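PDB 3USZ: Exo-1,3/1,4-beta-glucanase from Pseudoalteromonas sp., which probably hydrolyses beta-1,3- and beta-1,4-linked glucans from their chain ends, as a family 3 glycoside hydrolase. Local coordinates for residues A111-S116 with G432-W437; A160-V165 with T213-V218; D562-N567 with F574-K579. One frame throughout, in Å; residues are numbered along the deposited sequence.

Contact 1. Residues A111-S116 with G432-W437; sequences AMHGHS and GWSVSW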
loop_
_atom_site.group_PDB
_atom_site.type_symbol
_atom_site.label_atom_id
_atom_site.label_comp_id
_atom_site.label_asym_id
_atom_site.label_seq_id
_atom_site.Cartn_x
_atom_site.Cartn_y
_atom_site.Cartn_z
ATOM N N ALA A 111 3.210 -4.293 3.687
ATOM C CA ALA A 111 2.508 -3.336 4.532
ATOM C C ALA A 111 1.771 -2.321 3.663
ATOM O O ALA A 111 2.260 -1.213 3.441
ATOM C CB ALA A 111 3.476 -2.639 5.455
ATOM N N MET A 112 0.595 -2.709 3.176
ATOM C CA MET A 112 -0.133 -1.925 2.179
ATOM C C MET A 112 -0.719 -0.607 2.691
ATOM O O MET A 112 -0.794 0.365 1.952
ATOM C CB MET A 112 -1.226 -2.783 1.546
ATOM C CG MET A 112 -0.665 -3.868 0.640
ATOM S SD MET A 112 -0.098 -3.182 -0.947
ATOM C CE MET A 112 0.437 -4.722 -1.693
ATOM N N HIS A 113 -1.148 -0.585 3.946
ATOM C CA HIS A 113 -1.651 0.642 4.587
ATOM C C HIS A 113 -1.660 0.408 6.079
ATOM O O HIS A 113 -2.725 0.324 6.708
ATOM C CB HIS A 113 -3.040 1.094 4.068
ATOM C CG HIS A 113 -4.089 0.022 4.039
ATOM N ND1 HIS A 113 -5.426 0.292 4.258
ATOM C CD2 HIS A 113 -4.011 -1.308 3.789
ATOM C CE1 HIS A 113 -6.123 -0.826 4.149
ATOM N NE2 HIS A 113 -5.288 -1.812 3.868
ATOM N N GLY A 114 -0.453 0.292 6.633
ATOM C CA GLY A 114 -0.264 -0.265 7.964
ATOM C C GLY A 114 0.111 -1.734 7.821
ATOM O O GLY A 114 0.336 -2.202 6.706
ATOM N N HIS A 115 0.173 -2.463 8.938
ATOM C CA HIS A 115 0.490 -3.899 8.925
ATOM C C HIS A 115 -0.763 -4.673 8.515
ATOM O O HIS A 115 -1.339 -5.429 9.307
ATOM C CB HIS A 115 0.947 -4.323 10.327
ATOM C CG HIS A 115 1.688 -5.626 10.373
ATOM N ND1 HIS A 115 1.930 -6.394 9.252
ATOM C CD2 HIS A 115 2.252 -6.289 11.413
ATOM C CE1 HIS A 115 2.607 -7.474 9.601
ATOM N NE2 HIS A 115 2.815 -7.435 10.907
ATOM N N SER A 116 -1.159 -4.509 7.259
ATOM C CA SER A 116 -2.553 -4.704 6.865
ATOM C C SER A 116 -3.047 -6.121 6.664
ATOM O O SER A 116 -4.251 -6.329 6.545
ATOM C CB SER A 116 -2.887 -3.858 5.627
ATOM O OG SER A 116 -1.864 -3.948 4.657
ATOM N N GLY A 432 -9.390 -3.364 -0.451
ATOM C CA GLY A 432 -8.590 -4.582 -0.512
ATOM C C GLY A 432 -7.348 -4.516 0.362
ATOM O O GLY A 432 -7.073 -3.475 0.959
ATOM N N TRP A 433 -6.598 -5.619 0.428
ATOM C CA TRP A 433 -5.405 -5.724 1.282
ATOM C C TRP A 433 -5.715 -5.308 2.718
ATOM O O TRP A 433 -5.010 -4.483 3.302
ATOM C CB TRP A 433 -4.245 -4.854 0.767
ATOM C CG TRP A 433 -3.815 -5.071 -0.659
ATOM C CD1 TRP A 433 -4.061 -4.247 -1.723
ATOM C CD2 TRP A 433 -3.023 -6.157 -1.168
ATOM N NE1 TRP A 433 -3.478 -4.757 -2.860
ATOM C CE2 TRP A 433 -2.840 -5.929 -2.550
ATOM C CE3 TRP A 433 -2.448 -7.295 -0.590
ATOM C CZ2 TRP A 433 -2.115 -6.805 -3.366
ATOM C CZ3 TRP A 433 -1.728 -8.163 -1.401
ATOM C CH2 TRP A 433 -1.567 -7.911 -2.775
ATOM N N SER A 434 -6.787 -5.858 3.272
ATOM C CA SER A 434 -7.198 -5.533 4.633
ATOM C C SER A 434 -7.611 -6.841 5.295
ATOM O O SER A 434 -8.743 -7.302 5.104
ATOM C CB SER A 434 -8.379 -4.547 4.633
ATOM O OG SER A 434 -8.050 -3.334 3.971
ATOM N N VAL A 435 -6.676 -7.430 6.040
ATOM C CA VAL A 435 -6.817 -8.747 6.670
ATOM C C VAL A 435 -6.863 -9.861 5.627
ATOM O O VAL A 435 -6.077 -10.808 5.690
ATOM C CB VAL A 435 -8.011 -8.818 7.634
ATOM C CG1 VAL A 435 -8.066 -10.184 8.292
ATOM C CG2 VAL A 435 -7.877 -7.725 8.685
ATOM N N SER A 436 -7.759 -9.729 4.655
ATOM C CA SER A 436 -7.764 -10.608 3.495
ATOM C C SER A 436 -7.356 -9.843 2.230
ATOM O O SER A 436 -7.225 -8.616 2.245
ATOM C CB SER A 436 -9.134 -11.276 3.322
ATOM O OG SER A 436 -10.143 -10.326 3.023
ATOM N N TRP A 437 -7.151 -10.582 1.144
ATOM C CA TRP A 437 -6.659 -10.032 -0.112
ATOM C C TRP A 437 -7.690 -9.114 -0.803
ATOM O O TRP A 437 -7.461 -7.916 -0.946
ATOM C CB TRP A 437 -6.267 -11.189 -1.027
ATOM C CG TRP A 437 -5.653 -10.822 -2.342
ATOM C CD1 TRP A 437 -4.732 -9.840 -2.587
ATOM C CD2 TRP A 437 -5.900 -11.463 -3.596
ATOM N NE1 TRP A 437 -4.392 -9.835 -3.923
ATOM C CE2 TRP A 437 -5.093 -10.823 -4.561
ATOM C CE3 TRP A 437 -6.724 -12.524 -3.996
ATOM C CZ2 TRP A 437 -5.094 -11.201 -5.900
ATOM C CZ3 TRP A 437 -6.725 -12.897 -5.330
ATOM C CH2 TRP A 437 -5.913 -12.236 -6.265
HETATM O O HOH W 1 -2.219 -6.332 3.335
#
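Met112 lies over one face of the Trp433 indole, in apolar and Met-aromatic packing. Its CE methyl sits above the six-membered ring, 3.6 Å from the ring centroid and only 11° off the normal, a CH-pi contact. SD stands over the five-membered ring, 4.0 Å from that centroid and almost exactly on the normal. The bend at chi2 (-76°) lays the end of the methionine along the indole, and CG and CB continue the contact back to Trp433 CB. Trp437 CD1 packs on the opposite face of the indole, nearer the rim, so the ring is held between two neighbours. Trp433 NE1 is hydrogen-bonded to Glu176 OE2, which ties the edge. Without the indole, as with an alanine here, the Met112 methyl and sulfur would probably lose their aromatic surface and Glu176 its N-H donor.

Hydrogen bonds join the two loops beside this packing. His113 NE2 donates to Trp433 O at 2.7 Å. The oxygen lies in the imidazole plane, while the nitrogen stands above the carbonyl plane, 45° out of it. ND1 of the same ring is bonded to Phe124 O, which helps fix the rotation of the imidazole, and His126 stacks on the ring. Val435 N donates to Ser116 O at 2.7 Å in a nearly straight bond. A water 2.7 Å from Ser116 OG also donates a weak bond to Trp433 O.

These bonds fasten two loops from different domains. The segment 111-116 follows strand 106-110 of the N-terminal barrel, and 432-437 follows helix 426-430 of the C-terminal domain. A loop of the second domain laid against the C-terminal end of the barrel strands is the interdomain arrangement of family 3 glycoside hydrolases.

Contact 2. Residues A160-V165 with T213-V218; sequences APTVAV and TAKHFV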
loop_
_atom_site.group_PDB
_atom_site.type_symbol
_atom_site.label_atom_id
_atom_site.label_comp_id
_atom_site.label_asym_id
_atom_site.label_seq_id
_atom_site.Cartn_x
_atom_site.Cartn_y
_atom_site.Cartn_z
ATOM N N ALA A 160 7.101 -1.320 1.859
ATOM C CA ALA A 160 6.457 -0.004 1.814
ATOM C C ALA A 160 7.597 1.001 1.697
ATOM O O ALA A 160 8.657 0.780 2.271
ATOM C CB ALA A 160 5.651 0.251 3.096
ATOM N N PRO A 161 7.397 2.104 0.959
ATOM C CA PRO A 161 6.177 2.558 0.278
ATOM C C PRO A 161 5.980 1.999 -1.128
ATOM O O PRO A 161 6.904 1.464 -1.744
ATOM C CB PRO A 161 6.407 4.064 0.157
ATOM C CG PRO A 161 7.913 4.175 -0.034
ATOM C CD PRO A 161 8.503 3.071 0.808
ATOM N N THR A 162 4.764 2.168 -1.635
ATOM C CA THR A 162 4.441 1.911 -3.024
ATOM C C THR A 162 4.572 3.225 -3.752
ATOM O O THR A 162 3.878 4.188 -3.416
ATOM C CB THR A 162 2.980 1.459 -3.186
ATOM O OG1 THR A 162 2.814 0.151 -2.631
ATOM C CG2 THR A 162 2.584 1.439 -4.653
ATOM N N VAL A 163 5.438 3.270 -4.759
ATOM C CA VAL A 163 5.719 4.531 -5.449
ATOM C C VAL A 163 5.210 4.606 -6.906
ATOM O O VAL A 163 5.706 5.402 -7.707
ATOM C CB VAL A 163 7.223 4.893 -5.348
ATOM C CG1 VAL A 163 7.643 4.949 -3.887
ATOM C CG2 VAL A 163 8.079 3.875 -6.078
ATOM N N ALA A 164 4.203 3.806 -7.244
ATOM C CA ALA A 164 3.587 3.893 -8.571
ATOM C C ALA A 164 3.007 5.285 -8.834
ATOM O O ALA A 164 2.518 5.950 -7.916
ATOM C CB ALA A 164 2.502 2.812 -8.740
ATOM N N VAL A 165 3.088 5.722 -10.090
ATOM C CA VAL A 165 2.517 6.994 -10.525
ATOM C C VAL A 165 1.491 6.622 -11.570
ATOM O O VAL A 165 1.846 6.260 -12.696
ATOM C CB VAL A 165 3.590 7.923 -11.165
ATOM C CG1 VAL A 165 2.963 9.226 -11.659
ATOM C CG2 VAL A 165 4.716 8.213 -10.165
ATOM N N THR A 213 11.147 -1.801 1.858
ATOM C CA THR A 213 11.200 -2.115 0.434
ATOM C C THR A 213 10.322 -1.152 -0.368
ATOM O O THR A 213 9.108 -1.096 -0.164
ATOM C CB THR A 213 10.677 -3.534 0.150
ATOM O OG1 THR A 213 11.532 -4.493 0.764
ATOM C CG2 THR A 213 10.635 -3.803 -1.365
ATOM N N ALA A 214 10.919 -0.401 -1.286
ATOM C CA ALA A 214 10.133 0.464 -2.160
ATOM C C ALA A 214 9.681 -0.333 -3.380
ATOM O O ALA A 214 10.498 -0.998 -4.022
ATOM C CB ALA A 214 10.938 1.692 -2.589
ATOM N N LYS A 215 8.385 -0.274 -3.686
ATOM C CA LYS A 215 7.827 -1.021 -4.814
ATOM C C LYS A 215 6.966 -0.141 -5.745
ATOM O O LYS A 215 6.491 0.913 -5.327
ATOM C CB LYS A 215 7.044 -2.226 -4.289
ATOM C CG LYS A 215 6.003 -1.917 -3.252
ATOM C CD LYS A 215 5.777 -3.125 -2.360
ATOM C CE LYS A 215 4.348 -3.192 -1.853
ATOM N NZ LYS A 215 3.940 -2.019 -1.031
ATOM N N HIS A 216 6.804 -0.516 -7.017
ATOM C CA HIS A 216 7.530 -1.593 -7.685
ATOM C C HIS A 216 8.353 -0.967 -8.800
ATOM O O HIS A 216 7.924 -0.001 -9.421
ATOM C CB HIS A 216 6.552 -2.597 -8.288
ATOM C CG HIS A 216 5.641 -3.221 -7.281
ATOM N ND1 HIS A 216 4.454 -2.639 -6.890
ATOM C CD2 HIS A 216 5.755 -4.365 -6.564
ATOM C CE1 HIS A 216 3.865 -3.410 -5.993
ATOM N NE2 HIS A 216 4.635 -4.461 -5.776
ATOM N N PHE A 217 9.538 -1.504 -9.054
ATOM C CA PHE A 217 10.395 -0.933 -10.090
ATOM C C PHE A 217 10.210 -1.747 -11.372
ATOM O O PHE A 217 10.601 -2.916 -11.401
ATOM C CB PHE A 217 11.859 -0.984 -9.631
ATOM C CG PHE A 217 12.794 -0.155 -10.470
ATOM C CD1 PHE A 217 13.022 1.178 -10.162
ATOM C CD2 PHE A 217 13.439 -0.708 -11.562
ATOM C CE1 PHE A 217 13.871 1.949 -10.936
ATOM C CE2 PHE A 217 14.300 0.055 -12.345
ATOM C CZ PHE A 217 14.515 1.385 -12.035
ATOM N N VAL A 218 9.635 -1.174 -12.438
ATOM C CA VAL A 218 9.229 0.228 -12.562
ATOM C C VAL A 218 8.133 0.336 -13.659
ATOM O O VAL A 218 8.045 -0.522 -14.541
ATOM C CB VAL A 218 10.446 1.141 -12.924
ATOM C CG1 VAL A 218 11.080 0.712 -14.249
ATOM C CG2 VAL A 218 10.055 2.621 -12.968
#
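Lys215 and Thr162 meet across neighbouring parallel strands of the TIM-barrel domain, 157-162 and 211-217. The short strand segments run at 27° to each other, 4.9 Å apart at closest approach. Lys215 loses the most surface here. Its backbone is bonded on both sides of Thr162, in the pattern of a parallel pair. Lys215 N donates to Pro161 O at 3.0 Å, and Val163 N donates to Lys215 O at 2.6 Å. Both bonds are close to straight.

Ala160, second in buried surface, adds a weak bond from its N to Thr213 O, bent to 121°. Its methyl turns away from strand 211-217 and packs on Ile196 of helix 182-197. The cis peptide between Ala160 and Pro161 falls within the strand just before the regular bonding begins. Another cis peptide joins Lys215 to His216.

Thr162 and Lys215 put their side chains on the same face of the sheet. Val163 CG2 packs 3.4 Å from Lys215 O. The lysine chain bends at chi3 and chi4, which brings its ammonium group back over the neighbouring strand. There it also has a weak bond to Phe159 O and a long, weak ion pair with Asp110. The threonine hydroxyl is turned beside its own backbone N (chi1 -69°), where Lys215 NZ donates to Thr162 OG1 at 2.9 Å.

Contact 3. Residues D562-N567 with F574-K579; sequences DVLLTN and FDFTGK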
loop_
_atom_site.group_PDB
_atom_site.type_symbol
_atom_site.label_atom_id
_atom_site.label_comp_id
_atom_site.label_asym_id
_atom_site.label_seq_id
_atom_site.Cartn_x
_atom_site.Cartn_y
_atom_site.Cartn_z
ATOM N N ASP A 562 -15.992 13.780 12.013
ATOM C CA ASP A 562 -15.193 14.915 12.477
ATOM C C ASP A 562 -15.300 16.121 11.529
ATOM O O ASP A 562 -15.268 17.273 11.964
ATOM C CB ASP A 562 -13.712 14.547 12.578
ATOM C CG ASP A 562 -13.394 13.657 13.757
ATOM O OD1 ASP A 562 -14.240 13.519 14.668
ATOM O OD2 ASP A 562 -12.268 13.102 13.774
ATOM N N VAL A 563 -15.408 15.853 10.235
ATOM C CA VAL A 563 -15.416 16.927 9.249
ATOM C C VAL A 563 -16.839 17.336 8.842
ATOM O O VAL A 563 -17.140 18.524 8.753
ATOM C CB VAL A 563 -14.585 16.552 7.999
ATOM C CG1 VAL A 563 -14.709 17.638 6.928
ATOM C CG2 VAL A 563 -13.117 16.333 8.374
ATOM N N LEU A 564 -17.712 16.356 8.613
ATOM C CA LEU A 564 -19.047 16.640 8.095
ATOM C C LEU A 564 -19.971 17.273 9.136
ATOM O O LEU A 564 -20.912 17.977 8.769
ATOM C CB LEU A 564 -19.740 15.388 7.545
ATOM C CG LEU A 564 -19.136 14.414 6.526
ATOM C CD1 LEU A 564 -20.232 13.692 5.745
ATOM C CD2 LEU A 564 -18.147 15.065 5.589
ATOM N N LEU A 565 -19.730 16.997 10.419
ATOM C CA LEU A 565 -20.624 17.471 11.489
ATOM C C LEU A 565 -20.039 18.665 12.241
ATOM O O LEU A 565 -18.822 18.780 12.385
ATOM C CB LEU A 565 -20.913 16.355 12.506
ATOM C CG LEU A 565 -21.564 15.033 12.082
ATOM C CD1 LEU A 565 -21.760 14.129 13.296
ATOM C CD2 LEU A 565 -22.894 15.244 11.376
ATOM N N THR A 566 -20.908 19.549 12.721
ATOM C CA THR A 566 -20.498 20.576 13.672
ATOM C C THR A 566 -20.230 19.907 15.014
ATOM O O THR A 566 -20.514 18.720 15.186
ATOM C CB THR A 566 -21.618 21.626 13.911
ATOM O OG1 THR A 566 -22.756 20.990 14.510
ATOM C CG2 THR A 566 -22.036 22.301 12.611
ATOM N N ASN A 567 -19.689 20.666 15.968
ATOM C CA ASN A 567 -19.640 20.202 17.354
ATOM C C ASN A 567 -21.025 20.365 17.983
ATOM O O ASN A 567 -21.988 20.699 17.282
ATOM C CB ASN A 567 -18.553 20.930 18.165
ATOM C CG ASN A 567 -18.724 22.453 18.171
ATOM O OD1 ASN A 567 -19.815 22.980 17.936
ATOM N ND2 ASN A 567 -17.635 23.160 18.446
ATOM N N PHE A 574 -13.835 20.638 12.255
ATOM C CA PHE A 574 -12.760 20.467 11.299
ATOM C C PHE A 574 -13.285 20.844 9.924
ATOM O O PHE A 574 -14.406 20.479 9.568
ATOM C CB PHE A 574 -12.287 19.012 11.282
ATOM C CG PHE A 574 -11.565 18.583 12.534
ATOM C CD1 PHE A 574 -10.193 18.747 12.650
ATOM C CD2 PHE A 574 -12.255 17.993 13.579
ATOM C CE1 PHE A 574 -9.521 18.337 13.796
ATOM C CE2 PHE A 574 -11.593 17.578 14.728
ATOM C CZ PHE A 574 -10.224 17.755 14.837
ATOM N N ASP A 575 -12.485 21.590 9.165
ATOM C CA ASP A 575 -12.827 21.945 7.794
ATOM C C ASP A 575 -12.126 20.954 6.872
ATOM O O ASP A 575 -11.193 20.270 7.285
ATOM C CB ASP A 575 -12.347 23.371 7.491
ATOM C CG ASP A 575 -13.052 24.002 6.286
ATOM O OD1 ASP A 575 -13.679 23.287 5.471
ATOM O OD2 ASP A 575 -12.967 25.241 6.151
ATOM N N PHE A 576 -12.590 20.862 5.631
ATOM C CA PHE A 576 -11.906 20.077 4.617
ATOM C C PHE A 576 -10.554 20.715 4.304
ATOM O O PHE A 576 -10.422 21.938 4.320
ATOM C CB PHE A 576 -12.749 20.016 3.345
ATOM C CG PHE A 576 -13.923 19.078 3.433
ATOM C CD1 PHE A 576 -15.141 19.512 3.945
ATOM C CD2 PHE A 576 -13.815 17.774 2.986
ATOM C CE1 PHE A 576 -16.228 18.666 4.002
ATOM C CE2 PHE A 576 -14.906 16.910 3.053
ATOM C CZ PHE A 576 -16.109 17.357 3.564
ATOM N N THR A 577 -9.554 19.883 4.026
ATOM C CA THR A 577 -8.231 20.365 3.643
ATOM C C THR A 577 -7.693 19.613 2.428
ATOM O O THR A 577 -6.765 20.080 1.758
ATOM C CB THR A 577 -7.208 20.234 4.801
ATOM O OG1 THR A 577 -7.299 18.925 5.372
ATOM C CG2 THR A 577 -7.473 21.270 5.887
ATOM N N GLY A 578 -8.268 18.446 2.152
ATOM C CA GLY A 578 -7.809 17.612 1.055
ATOM C C GLY A 578 -8.004 18.238 -0.319
ATOM O O GLY A 578 -8.916 19.039 -0.528
ATOM N N LYS A 579 -7.138 17.862 -1.254
ATOM C CA LYS A 579 -7.155 18.366 -2.623
ATOM C C LYS A 579 -6.894 17.169 -3.519
ATOM O O LYS A 579 -6.065 16.324 -3.183
ATOM C CB LYS A 579 -6.015 19.370 -2.835
ATOM C CG LYS A 579 -6.043 20.579 -1.916
ATOM C CD LYS A 579 -7.298 21.395 -2.144
ATOM C CE LYS A 579 -7.403 22.558 -1.163
ATOM N NZ LYS A 579 -8.461 23.524 -1.582
HETATM O O HOH W 2 -16.918 20.336 11.189
#
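Val563 meets both phenylalanines of the segment 574-579 with its two methyl branches. From CB the side chain forks. Val563 CG2 lies 4.0 Å from Phe574 CB. CG1 goes to Phe576 and rests over the centre of its ring, 3.5 Å from the centroid and 14° off the normal, a CH-pi contact. Placing CG1 opposite the backbone N (chi1 175°) sends this branch to the ring. Leu564 CD2 touches the same ring at Phe576 CZ, 3.7 Å away.

The Phe574 ring instead turns to Asp562, the residue before Val563. Asp562 O lies near its plane at the edge, 3.5 Å from Phe574 CD2. The Asp562 carboxylate points elsewhere, to Arg391, Arg395 and Gln460, and Arg395 also makes a cation-pi contact with Phe574. A water bridges the backbones, accepting from Phe574 N at 3.3 Å and lying 2.7 Å from Leu565 O.

The contact packs a chain returning after a short loop onto the end of helix 558-564, in the C-terminal alpha/beta domain beside its mixed sheet. Phe576 reaches Val548 of strand 546-551, and Leu564 reaches that strand and strand 525-530. Helix 453-464 lies against Leu565.

Contacts 1 and 2 adjoin, with centres 16 Å apart. Met112 CE packs on Lys215 CE at 4.2 Å, and Ala111 O lies 3.7 Å from Ala160 CB. Along the chain, the residues of contact 2 all fall between the two segments of contact 1. A bound ethanediol, probably from the crystallisation liquor, lies about 5 Å from the Trp433 side chain and may mark a pocket. The calcium ion is about 12 Å from the Ala164 side chain of contact 2. Contact 3 stands apart in the C-terminal domain, its nearest atoms about 17 Å from contact 1 and about 14 Å from contact 2.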